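PDB 2Z1Q: acyl-CoA dehydrogenase from Thermus thermophilus, which probably uses bound FAD to oxidise saturated acyl-CoA thioesters to their 2,3-dehydroacyl-CoA products, passing the electrons to an acceptor. Local coordinates for residues G263-G268 / R322-I327; I353-G358 / E402-L407. All coordinates share one frame; numbering follows the deposited sequence.

Interaction 1: G263-G268 / R322-I327; sequences GRYKLG and RTVGLI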
ATOM      1  N   GLY B 263      20.257 -12.859  -3.715  1.00 27.02           N
ATOM      2  CA  GLY B 263      19.168 -12.066  -4.232  1.00 27.06           C
ATOM      3  C   GLY B 263      18.434 -11.343  -3.123  1.00 26.78           C
ATOM      4  O   GLY B 263      18.022 -10.199  -3.297  1.00 26.85           O
ATOM      5  N   ARG B 264      18.287 -11.984  -1.970  1.00 24.54           N
ATOM      6  CA  ARG B 264      17.565 -11.341  -0.888  1.00 24.75           C
ATOM      7  C   ARG B 264      18.271 -10.151  -0.273  1.00 25.87           C
ATOM      8  O   ARG B 264      17.642  -9.113  -0.050  1.00 26.92           O
ATOM      9  CB  ARG B 264      17.214 -12.364   0.185  1.00 23.52           C
ATOM     10  CG  ARG B 264      16.173 -13.370  -0.284  1.00 22.20           C
ATOM     11  CD  ARG B 264      16.053 -14.559   0.654  1.00 21.28           C
ATOM     12  NE  ARG B 264      15.022 -15.483   0.189  1.00 23.99           N
ATOM     13  CZ  ARG B 264      14.859 -16.725   0.635  1.00 24.56           C
ATOM     14  NH1 ARG B 264      13.883 -17.484   0.144  1.00 28.15           N
ATOM     15  NH2 ARG B 264      15.670 -17.210   1.560  1.00 23.56           N
ATOM     16  N   TYR B 265      19.563 -10.251   0.005  1.00 25.38           N
ATOM     17  CA  TYR B 265      20.167  -9.080   0.604  1.00 26.06           C
ATOM     18  C   TYR B 265      20.398  -7.961  -0.397  1.00 25.73           C
ATOM     19  O   TYR B 265      20.371  -6.790  -0.018  1.00 26.38           O
ATOM     20  CB  TYR B 265      21.441  -9.425   1.372  1.00 25.12           C
ATOM     21  CG  TYR B 265      22.578  -9.947   0.554  1.00 25.00           C
ATOM     22  CD1 TYR B 265      23.309  -9.099  -0.286  1.00 25.50           C
ATOM     23  CD2 TYR B 265      22.985 -11.265   0.677  1.00 25.07           C
ATOM     24  CE1 TYR B 265      24.426  -9.563  -0.971  1.00 25.37           C
ATOM     25  CE2 TYR B 265      24.098 -11.742   0.001  1.00 26.26           C
ATOM     26  CZ  TYR B 265      24.817 -10.886  -0.817  1.00 25.96           C
ATOM     27  OH  TYR B 265      25.957 -11.359  -1.427  1.00 27.51           O
ATOM     28  N   LYS B 266      20.598  -8.298  -1.673  1.00 26.57           N
ATOM     29  CA  LYS B 266      20.790  -7.257  -2.685  1.00 28.33           C
ATOM     30  C   LYS B 266      19.449  -6.540  -2.893  1.00 29.04           C
ATOM     31  O   LYS B 266      19.407  -5.330  -3.118  1.00 30.85           O
ATOM     32  CB  LYS B 266      21.305  -7.856  -4.011  1.00 29.32           C
ATOM     33  CG  LYS B 266      22.722  -8.452  -3.918  1.00 32.09           C
ATOM     34  CD  LYS B 266      23.310  -8.793  -5.283  1.00 33.87           C
ATOM     35  CE  LYS B 266      23.451  -7.545  -6.148  1.00 36.66           C
ATOM     36  NZ  LYS B 266      23.994  -7.857  -7.502  1.00 36.73           N
ATOM     37  N   LEU B 267      18.348  -7.272  -2.795  1.00 27.32           N
ATOM     38  CA  LEU B 267      17.035  -6.666  -2.955  1.00 28.17           C
ATOM     39  C   LEU B 267      16.760  -5.753  -1.750  1.00 27.83           C
ATOM     40  O   LEU B 267      16.216  -4.647  -1.892  1.00 26.80           O
ATOM     41  CB  LEU B 267      15.964  -7.760  -3.046  1.00 31.06           C
ATOM     42  CG  LEU B 267      14.530  -7.261  -3.186  1.00 33.21           C
ATOM     43  CD1 LEU B 267      14.417  -6.437  -4.448  1.00 36.07           C
ATOM     44  CD2 LEU B 267      13.578  -8.432  -3.235  1.00 34.53           C
ATOM     45  N   GLY B 268      17.144  -6.223  -0.564  1.00 25.44           N
ATOM     46  CA  GLY B 268      16.972  -5.422   0.632  1.00 23.80           C
ATOM     47  C   GLY B 268      17.727  -4.118   0.464  1.00 24.33           C
ATOM     48  O   GLY B 268      17.240  -3.069   0.886  1.00 24.10           O
ATOM     49  N   ARG B 322      24.739  -4.334   7.973  1.00 30.15           N
ATOM     50  CA  ARG B 322      25.304  -5.029   9.108  1.00 29.60           C
ATOM     51  C   ARG B 322      25.329  -6.495   8.665  1.00 30.25           C
ATOM     52  O   ARG B 322      26.296  -7.214   8.918  1.00 30.68           O
ATOM     53  CB  ARG B 322      24.420  -4.832  10.347  1.00 30.26           C
ATOM     54  CG  ARG B 322      24.793  -5.723  11.523  1.00 28.76           C
ATOM     55  CD  ARG B 322      23.787  -5.620  12.670  1.00 29.95           C
ATOM     56  NE  ARG B 322      23.876  -6.807  13.520  1.00 31.36           N
ATOM     57  CZ  ARG B 322      23.059  -7.097  14.530  1.00 33.72           C
ATOM     58  NH1 ARG B 322      23.250  -8.213  15.221  1.00 35.74           N
ATOM     59  NH2 ARG B 322      22.055  -6.289  14.851  1.00 32.73           N
ATOM     60  N   THR B 323      24.263  -6.916   7.985  1.00 29.45           N
ATOM     61  CA  THR B 323      24.161  -8.288   7.491  1.00 29.10           C
ATOM     62  C   THR B 323      25.287  -8.602   6.506  1.00 29.01           C
ATOM     63  O   THR B 323      25.952  -9.622   6.632  1.00 29.17           O
ATOM     64  CB  THR B 323      22.820  -8.547   6.754  1.00 28.43           C
ATOM     65  OG1 THR B 323      21.721  -8.393   7.661  1.00 28.73           O
ATOM     66  CG2 THR B 323      22.806  -9.958   6.171  1.00 26.89           C
ATOM     67  N   VAL B 324      25.485  -7.727   5.524  1.00 29.82           N
ATOM     68  CA  VAL B 324      26.522  -7.917   4.502  1.00 32.32           C
ATOM     69  C   VAL B 324      27.913  -7.849   5.130  1.00 31.51           C
ATOM     70  O   VAL B 324      28.827  -8.564   4.718  1.00 30.49           O
ATOM     71  CB  VAL B 324      26.402  -6.853   3.367  1.00 32.08           C
ATOM     72  CG1 VAL B 324      27.415  -7.135   2.262  1.00 34.64           C
ATOM     73  CG2 VAL B 324      25.003  -6.888   2.781  1.00 35.27           C
ATOM     74  N   GLY B 325      28.057  -6.995   6.140  1.00 32.85           N
ATOM     75  CA  GLY B 325      29.329  -6.876   6.828  1.00 33.46           C
ATOM     76  C   GLY B 325      29.720  -8.200   7.453  1.00 33.39           C
ATOM     77  O   GLY B 325      30.893  -8.564   7.448  1.00 34.52           O
ATOM     78  N   LEU B 326      28.742  -8.929   7.991  1.00 33.99           N
ATOM     79  CA  LEU B 326      29.001 -10.234   8.605  1.00 34.00           C
ATOM     80  C   LEU B 326      29.436 -11.244   7.552  1.00 34.49           C
ATOM     81  O   LEU B 326      30.419 -11.968   7.733  1.00 35.86           O
ATOM     82  CB  LEU B 326      27.753 -10.745   9.322  1.00 33.48           C
ATOM     83  CG  LEU B 326      27.374 -10.024  10.621  1.00 35.48           C
ATOM     84  CD1 LEU B 326      25.967 -10.398  11.052  1.00 33.81           C
ATOM     85  CD2 LEU B 326      28.379 -10.384  11.704  1.00 34.07           C
ATOM     86  N   ILE B 327      28.699 -11.286   6.450  1.00 33.73           N
ATOM     87  CA  ILE B 327      29.008 -12.202   5.371  1.00 34.43           C
ATOM     88  C   ILE B 327      30.442 -11.992   4.877  1.00 35.58           C
ATOM     89  O   ILE B 327      31.197 -12.951   4.705  1.00 35.41           O
ATOM     90  CB  ILE B 327      28.023 -12.003   4.198  1.00 32.07           C
ATOM     91  CG1 ILE B 327      26.606 -12.358   4.659  1.00 30.61           C
ATOM     92  CG2 ILE B 327      28.436 -12.847   3.014  1.00 27.89           C
ATOM     93  CD1 ILE B 327      25.508 -11.952   3.684  1.00 28.52           C
TER
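The ring of Tyr265 meets Val324 and Ile327 between two long helices, 252-288 and 300-331, of the all-helical C-terminal domain of the acyl-CoA dehydrogenase fold. The backbones are closest at Tyr265 and Val324, whose CA atoms lie 7.5 Å apart. The torsion of Tyr265 explains its reach: with chi1 at 65°, CG sits between the backbone N and the carbonyl carbon, and the ring projects into the space between the helices. Both methyls that meet it lie on the same side of the ring plane, but at different ring atoms. The side chain of Val324 crosses that of Tyr265 at about a right angle, with CG2 as the touching branch, 4.1 Å from Tyr265 CD1. Ile327, about one helical turn further on, comes in at a slant and reaches the CD2 and CE2 atoms. Both approaches are oblique to the ring plane, and no hydrogen bond joins the two segments, so the contact is apolar packing with 148 Å² buried in total. Lys90 and Thr94 of helix 90-99 touch both Tyr265 and Val324, while Ile354 of helix 348-372 packs against Tyr265 and Thr323. The neighbouring Thr323 turns its hydroxyl to other partners, hydrogen-bonding Tyr490 and the carbonyl of Ala319. At the Ile327 end, the methyl CD1 lies 3.9 Å from Tyr265 CE2 and 4.0 Å from Tyr265 CD2.

Interaction 2: I353-G358 / E402-L407; sequences IIKVLG and EINRLL. With FAD (flavin-adenine dinucleotide), chain D.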
ATOM      1  N   ILE B 353      15.485 -11.661   6.664  1.00 22.25           N
ATOM      2  CA  ILE B 353      14.991 -10.549   7.486  1.00 22.36           C
ATOM      3  C   ILE B 353      15.089  -9.193   6.784  1.00 23.05           C
ATOM      4  O   ILE B 353      14.133  -8.420   6.790  1.00 24.84           O
ATOM      5  CB  ILE B 353      15.745 -10.441   8.844  1.00 21.72           C
ATOM      6  CG1 ILE B 353      15.377 -11.607   9.759  1.00 22.81           C
ATOM      7  CG2 ILE B 353      15.385  -9.123   9.526  1.00 21.11           C
ATOM      8  CD1 ILE B 353      16.206 -11.657  11.045  1.00 24.37           C
ATOM      9  N   ILE B 354      16.243  -8.889   6.196  1.00 23.88           N
ATOM     10  CA  ILE B 354      16.397  -7.617   5.505  1.00 23.03           C
ATOM     11  C   ILE B 354      15.611  -7.594   4.195  1.00 24.23           C
ATOM     12  O   ILE B 354      15.277  -6.523   3.692  1.00 24.05           O
ATOM     13  CB  ILE B 354      17.892  -7.287   5.228  1.00 24.14           C
ATOM     14  CG1 ILE B 354      18.535  -8.416   4.434  1.00 23.50           C
ATOM     15  CG2 ILE B 354      18.645  -7.059   6.546  1.00 23.14           C
ATOM     16  CD1 ILE B 354      20.009  -8.215   4.206  1.00 25.93           C
ATOM     17  N   LYS B 355      15.300  -8.768   3.647  1.00 25.27           N
ATOM     18  CA  LYS B 355      14.522  -8.848   2.408  1.00 26.54           C
ATOM     19  C   LYS B 355      13.079  -8.406   2.706  1.00 24.70           C
ATOM     20  O   LYS B 355      12.493  -7.607   1.976  1.00 26.78           O
ATOM     21  CB  LYS B 355      14.576 -10.283   1.846  1.00 28.37           C
ATOM     22  CG  LYS B 355      13.343 -10.726   1.054  1.00 31.40           C
ATOM     23  CD  LYS B 355      13.180  -9.958  -0.223  1.00 34.20           C
ATOM     24  CE  LYS B 355      11.706  -9.634  -0.527  1.00 35.77           C
ATOM     25  NZ  LYS B 355      10.824 -10.809  -0.753  1.00 35.57           N
ATOM     26  N   VAL B 356      12.527  -8.904   3.806  1.00 23.57           N
ATOM     27  CA  VAL B 356      11.175  -8.563   4.234  1.00 21.39           C
ATOM     28  C   VAL B 356      11.129  -7.129   4.747  1.00 21.39           C
ATOM     29  O   VAL B 356      10.217  -6.377   4.413  1.00 20.25           O
ATOM     30  CB  VAL B 356      10.703  -9.484   5.369  1.00 21.48           C
ATOM     31  CG1 VAL B 356       9.273  -9.124   5.776  1.00 20.87           C
ATOM     32  CG2 VAL B 356      10.793 -10.926   4.927  1.00 18.41           C
ATOM     33  N   LEU B 357      12.124  -6.759   5.548  1.00 19.76           N
ATOM     34  CA  LEU B 357      12.201  -5.421   6.129  1.00 18.85           C
ATOM     35  C   LEU B 357      12.329  -4.355   5.043  1.00 19.47           C
ATOM     36  O   LEU B 357      11.616  -3.348   5.051  1.00 18.88           O
ATOM     37  CB  LEU B 357      13.420  -5.321   7.034  1.00 18.37           C
ATOM     38  CG  LEU B 357      13.414  -4.450   8.289  1.00 21.76           C
ATOM     39  CD1 LEU B 357      14.845  -3.972   8.466  1.00 20.68           C
ATOM     40  CD2 LEU B 357      12.464  -3.269   8.209  1.00 20.15           C
ATOM     41  N   GLY B 358      13.252  -4.579   4.114  1.00 18.48           N
ATOM     42  CA  GLY B 358      13.465  -3.606   3.061  1.00 19.74           C
ATOM     43  C   GLY B 358      12.237  -3.349   2.221  1.00 19.12           C
ATOM     44  O   GLY B 358      11.771  -2.218   2.108  1.00 17.40           O
ATOM     45  N   GLU B 402       5.588 -13.968   2.763  1.00 20.62           N
ATOM     46  CA  GLU B 402       4.962 -15.045   3.533  1.00 22.11           C
ATOM     47  C   GLU B 402       6.000 -16.171   3.641  1.00 21.87           C
ATOM     48  O   GLU B 402       6.313 -16.637   4.736  1.00 23.48           O
ATOM     49  CB  GLU B 402       3.702 -15.577   2.827  1.00 20.57           C
ATOM     50  CG  GLU B 402       2.496 -14.627   2.832  1.00 23.28           C
ATOM     51  CD  GLU B 402       2.706 -13.384   1.998  1.00 22.29           C
ATOM     52  OE1 GLU B 402       2.915 -13.509   0.773  1.00 23.39           O
ATOM     53  OE2 GLU B 402       2.669 -12.277   2.566  1.00 24.62           O
ATOM     54  N   ILE B 403       6.542 -16.586   2.494  1.00 22.95           N
ATOM     55  CA  ILE B 403       7.560 -17.646   2.454  1.00 21.80           C
ATOM     56  C   ILE B 403       8.777 -17.293   3.319  1.00 21.93           C
ATOM     57  O   ILE B 403       9.288 -18.137   4.056  1.00 23.58           O
ATOM     58  CB  ILE B 403       8.021 -17.943   0.987  1.00 19.71           C
ATOM     59  CG1 ILE B 403       7.369 -19.231   0.488  1.00 23.25           C
ATOM     60  CG2 ILE B 403       9.531 -18.113   0.903  1.00 18.02           C
ATOM     61  CD1 ILE B 403       5.890 -19.172   0.442  1.00 22.25           C
ATOM     62  N   ASN B 404       9.229 -16.049   3.241  1.00 21.75           N
ATOM     63  CA  ASN B 404      10.373 -15.624   4.042  1.00 23.82           C
ATOM     64  C   ASN B 404      10.040 -15.606   5.530  1.00 22.77           C
ATOM     65  O   ASN B 404      10.875 -15.975   6.357  1.00 24.55           O
ATOM     66  CB  ASN B 404      10.853 -14.252   3.581  1.00 22.54           C
ATOM     67  CG  ASN B 404      11.741 -14.341   2.363  1.00 26.34           C
ATOM     68  OD1 ASN B 404      12.879 -14.811   2.453  1.00 25.19           O
ATOM     69  ND2 ASN B 404      11.228 -13.907   1.209  1.00 27.13           N
ATOM     70  N   ARG B 405       8.820 -15.190   5.865  1.00 22.62           N
ATOM     71  CA  ARG B 405       8.392 -15.151   7.258  1.00 23.10           C
ATOM     72  C   ARG B 405       8.390 -16.559   7.862  1.00 25.53           C
ATOM     73  O   ARG B 405       8.632 -16.722   9.056  1.00 25.06           O
ATOM     74  CB  ARG B 405       6.998 -14.525   7.403  1.00 21.78           C
ATOM     75  CG  ARG B 405       6.976 -12.992   7.446  1.00 21.72           C
ATOM     76  CD  ARG B 405       5.596 -12.449   7.809  1.00 23.28           C
ATOM     77  NE  ARG B 405       5.659 -11.026   8.140  1.00 20.97           N
ATOM     78  CZ  ARG B 405       5.767 -10.046   7.242  1.00 22.58           C
ATOM     79  NH1 ARG B 405       5.830  -8.778   7.658  1.00 20.67           N
ATOM     80  NH2 ARG B 405       5.784 -10.308   5.939  1.00 20.96           N
ATOM     81  N   LEU B 406       8.103 -17.571   7.046  1.00 26.01           N
ATOM     82  CA  LEU B 406       8.091 -18.944   7.545  1.00 28.83           C
ATOM     83  C   LEU B 406       9.512 -19.476   7.740  1.00 31.31           C
ATOM     84  O   LEU B 406       9.742 -20.357   8.577  1.00 30.09           O
ATOM     85  CB  LEU B 406       7.331 -19.855   6.582  1.00 30.64           C
ATOM     86  CG  LEU B 406       5.833 -20.051   6.835  1.00 33.73           C
ATOM     87  CD1 LEU B 406       5.191 -18.744   7.234  1.00 37.29           C
ATOM     88  CD2 LEU B 406       5.178 -20.613   5.584  1.00 32.87           C
ATOM     89  N   LEU B 407      10.457 -18.932   6.974  1.00 32.19           N
ATOM     90  CA  LEU B 407      11.851 -19.360   7.051  1.00 34.93           C
ATOM     91  C   LEU B 407      12.631 -18.773   8.226  1.00 35.36           C
ATOM     92  O   LEU B 407      13.453 -19.457   8.833  1.00 37.49           O
ATOM     93  CB  LEU B 407      12.579 -19.016   5.744  1.00 36.46           C
ATOM     94  CG  LEU B 407      12.491 -19.961   4.536  1.00 39.29           C
ATOM     95  CD1 LEU B 407      11.043 -20.318   4.239  1.00 42.20           C
ATOM     96  CD2 LEU B 407      13.135 -19.292   3.329  1.00 37.52           C
TER
HETATM   97  PA  FAD D 701       1.269 -17.635  -6.120  1.00 58.81           P
HETATM   98  O1A FAD D 701       1.426 -16.367  -6.787  1.00 59.25           O
HETATM   99  O2A FAD D 701       1.411 -19.051  -6.848  1.00 53.71           O
HETATM  100  O5B FAD D 701       1.497 -17.637  -4.571  1.00 55.78           O
HETATM  101  C5B FAD D 701       0.349 -17.099  -3.916  1.00 59.30           C
HETATM  102  C4B FAD D 701       0.741 -17.350  -2.477  1.00 61.19           C
HETATM  103  O4B FAD D 701       2.017 -17.638  -2.065  1.00 62.11           O
HETATM  104  C3B FAD D 701      -0.035 -16.632  -1.283  1.00 63.84           C
HETATM  105  O3B FAD D 701      -1.292 -17.273  -1.036  1.00 68.54           O
HETATM  106  C2B FAD D 701       1.112 -16.925  -0.233  1.00 63.41           C
HETATM  107  O2B FAD D 701       0.705 -17.009   1.137  1.00 66.50           O
HETATM  108  C1B FAD D 701       1.434 -18.205  -0.949  1.00 59.22           C
HETATM  109  N9A FAD D 701       2.160 -19.294  -0.366  1.00 54.87           N
HETATM  110  C8A FAD D 701       2.956 -20.102  -1.125  1.00 52.76           C
HETATM  111  N7A FAD D 701       3.467 -21.030  -0.404  1.00 53.63           N
HETATM  112  C5A FAD D 701       3.058 -20.875   0.873  1.00 52.34           C
HETATM  113  C6A FAD D 701       3.286 -21.583   2.091  1.00 50.91           C
HETATM  114  N6A FAD D 701       4.110 -22.690   2.090  1.00 49.90           N
HETATM  115  N1A FAD D 701       2.680 -21.125   3.220  1.00 50.43           N
HETATM  116  C2A FAD D 701       1.869 -20.071   3.211  1.00 49.93           C
HETATM  117  N3A FAD D 701       1.639 -19.412   2.093  1.00 50.47           N
HETATM  118  C4A FAD D 701       2.182 -19.751   0.913  1.00 52.41           C
HETATM  119  N1  FAD D 701      11.083 -16.202 -12.164  1.00 35.69           N
HETATM  120  C2  FAD D 701      12.273 -16.699 -12.565  1.00 36.47           C
HETATM  121  O2  FAD D 701      12.473 -17.897 -12.437  1.00 34.39           O
HETATM  122  N3  FAD D 701      13.245 -15.933 -13.122  1.00 37.13           N
HETATM  123  C4  FAD D 701      13.088 -14.579 -13.321  1.00 36.51           C
HETATM  124  O4  FAD D 701      13.954 -13.903 -13.821  1.00 37.98           O
HETATM  125  C4X FAD D 701      11.796 -13.969 -12.919  1.00 38.14           C
HETATM  126  N5  FAD D 701      11.521 -12.667 -13.100  1.00 36.94           N
HETATM  127  C5X FAD D 701      10.313 -12.146 -12.763  1.00 36.90           C
HETATM  128  C6  FAD D 701      10.001 -10.763 -13.019  1.00 38.14           C
HETATM  129  C7  FAD D 701       8.727 -10.262 -12.701  1.00 37.62           C
HETATM  130  C7M FAD D 701       8.401  -8.812 -12.999  1.00 37.61           C
HETATM  131  C8  FAD D 701       7.742 -11.114 -12.107  1.00 37.25           C
HETATM  132  C8M FAD D 701       6.357 -10.617 -11.759  1.00 36.19           C
HETATM  133  C9  FAD D 701       8.034 -12.435 -11.848  1.00 35.46           C
HETATM  134  C9A FAD D 701       9.313 -12.984 -12.172  1.00 38.84           C
HETATM  135  N10 FAD D 701       9.573 -14.352 -11.936  1.00 39.97           N
HETATM  136  C10 FAD D 701      10.786 -14.894 -12.306  1.00 37.95           C
HETATM  137  C1' FAD D 701       8.499 -15.113 -11.350  1.00 43.89           C
HETATM  138  C2' FAD D 701       8.627 -15.368  -9.841  1.00 47.36           C
HETATM  139  O2' FAD D 701       9.749 -16.190  -9.554  1.00 50.93           O
HETATM  140  C3' FAD D 701       7.319 -16.029  -9.547  1.00 49.93           C
HETATM  141  O3' FAD D 701       6.272 -15.065  -9.856  1.00 48.91           O
HETATM  142  C4' FAD D 701       7.108 -16.442  -8.117  1.00 49.39           C
HETATM  143  O4' FAD D 701       8.049 -17.416  -7.658  1.00 51.96           O
HETATM  144  C5' FAD D 701       5.710 -16.941  -8.178  1.00 50.08           C
HETATM  145  O5' FAD D 701       5.203 -17.334  -7.004  1.00 45.76           O
HETATM  146  P   FAD D 701       3.669 -17.478  -7.450  1.00 46.08           P
HETATM  147  O1P FAD D 701       3.273 -16.195  -8.090  1.00 39.23           O
HETATM  148  O2P FAD D 701       3.487 -18.690  -8.521  1.00 41.37           O
HETATM  149  O3P FAD D 701       2.895 -17.716  -6.031  1.00 47.90           O
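Helices 353-358 and 402-407 run roughly antiparallel, their directions 140° apart and their axes 9.7 Å from each other at closest approach; Val356 and Asn404 have the nearest CA atoms. Val356 divides its two methyls between neighbouring residues. CG2 lies 3.6 Å from Asn404 CB as the two side chains slide past each other in opposite directions, while CG1 lies over one face of the Arg405 guanidinium, 3.7 Å from Arg405 NH2. Arg405 gets there by an extended run from CG to NE, and forms salt bridges through NH1 to Glu360 and through NE to Asp484. Lys355 crosses Asn404 at about a right angle, its CG 3.8 Å from Asn404 ND2. Lys355 NZ and Asn404 ND2, 3.7 Å apart, each have their own partners: NZ binds Phe397 O and Asn401 OD1, whereas ND2 binds Thr400 O and Glu398 O. Asn404 OD1 accepts from Ser352, which ties the amide down at both ends. Away from helix 353-358, the short helix meets FAD: Ile403 CD1 is 3.2 Å from FAD N7A, Glu402 CG 3.4 Å from FAD O2B, and Leu406 CD2 3.5 Å from FAD N1A. The Glu402 carboxylate reaches the second subunit, with a salt bridge to Lys305 and a hydrogen bond from Gln371. Without that carboxylate, as with an alanine here, both residues of the second subunit would probably lose a partner and a gap would open beside the ribose hydroxyl. Helix 401-407 thus forms part of the adenosine end of the FAD site at the subunit interface of the acyl-CoA dehydrogenase fold.

How the interactions relate
Interaction 1 closes before interaction 2 opens along the chain, and their centres are 13 Å apart within the same C-terminal domain. Four helices are involved, 252-288 and 300-331 in the first, 348-372 and 401-407 in the second, and direct packing joins the pairs. Tyr265 CB lies 3.4 Å from Ile354 CD1, and Leu267 CD2 is equally near Lys355 CD; Thr323 also packs on Ile354, so helix 348-372 touches both helices of interaction 1. Arg264 in turn packs on Asn404. The four helices therefore pack as one connected set, running from a buried interior packing site at 263-268/322-327 to the FAD-binding, subunit-facing helix at 402-407.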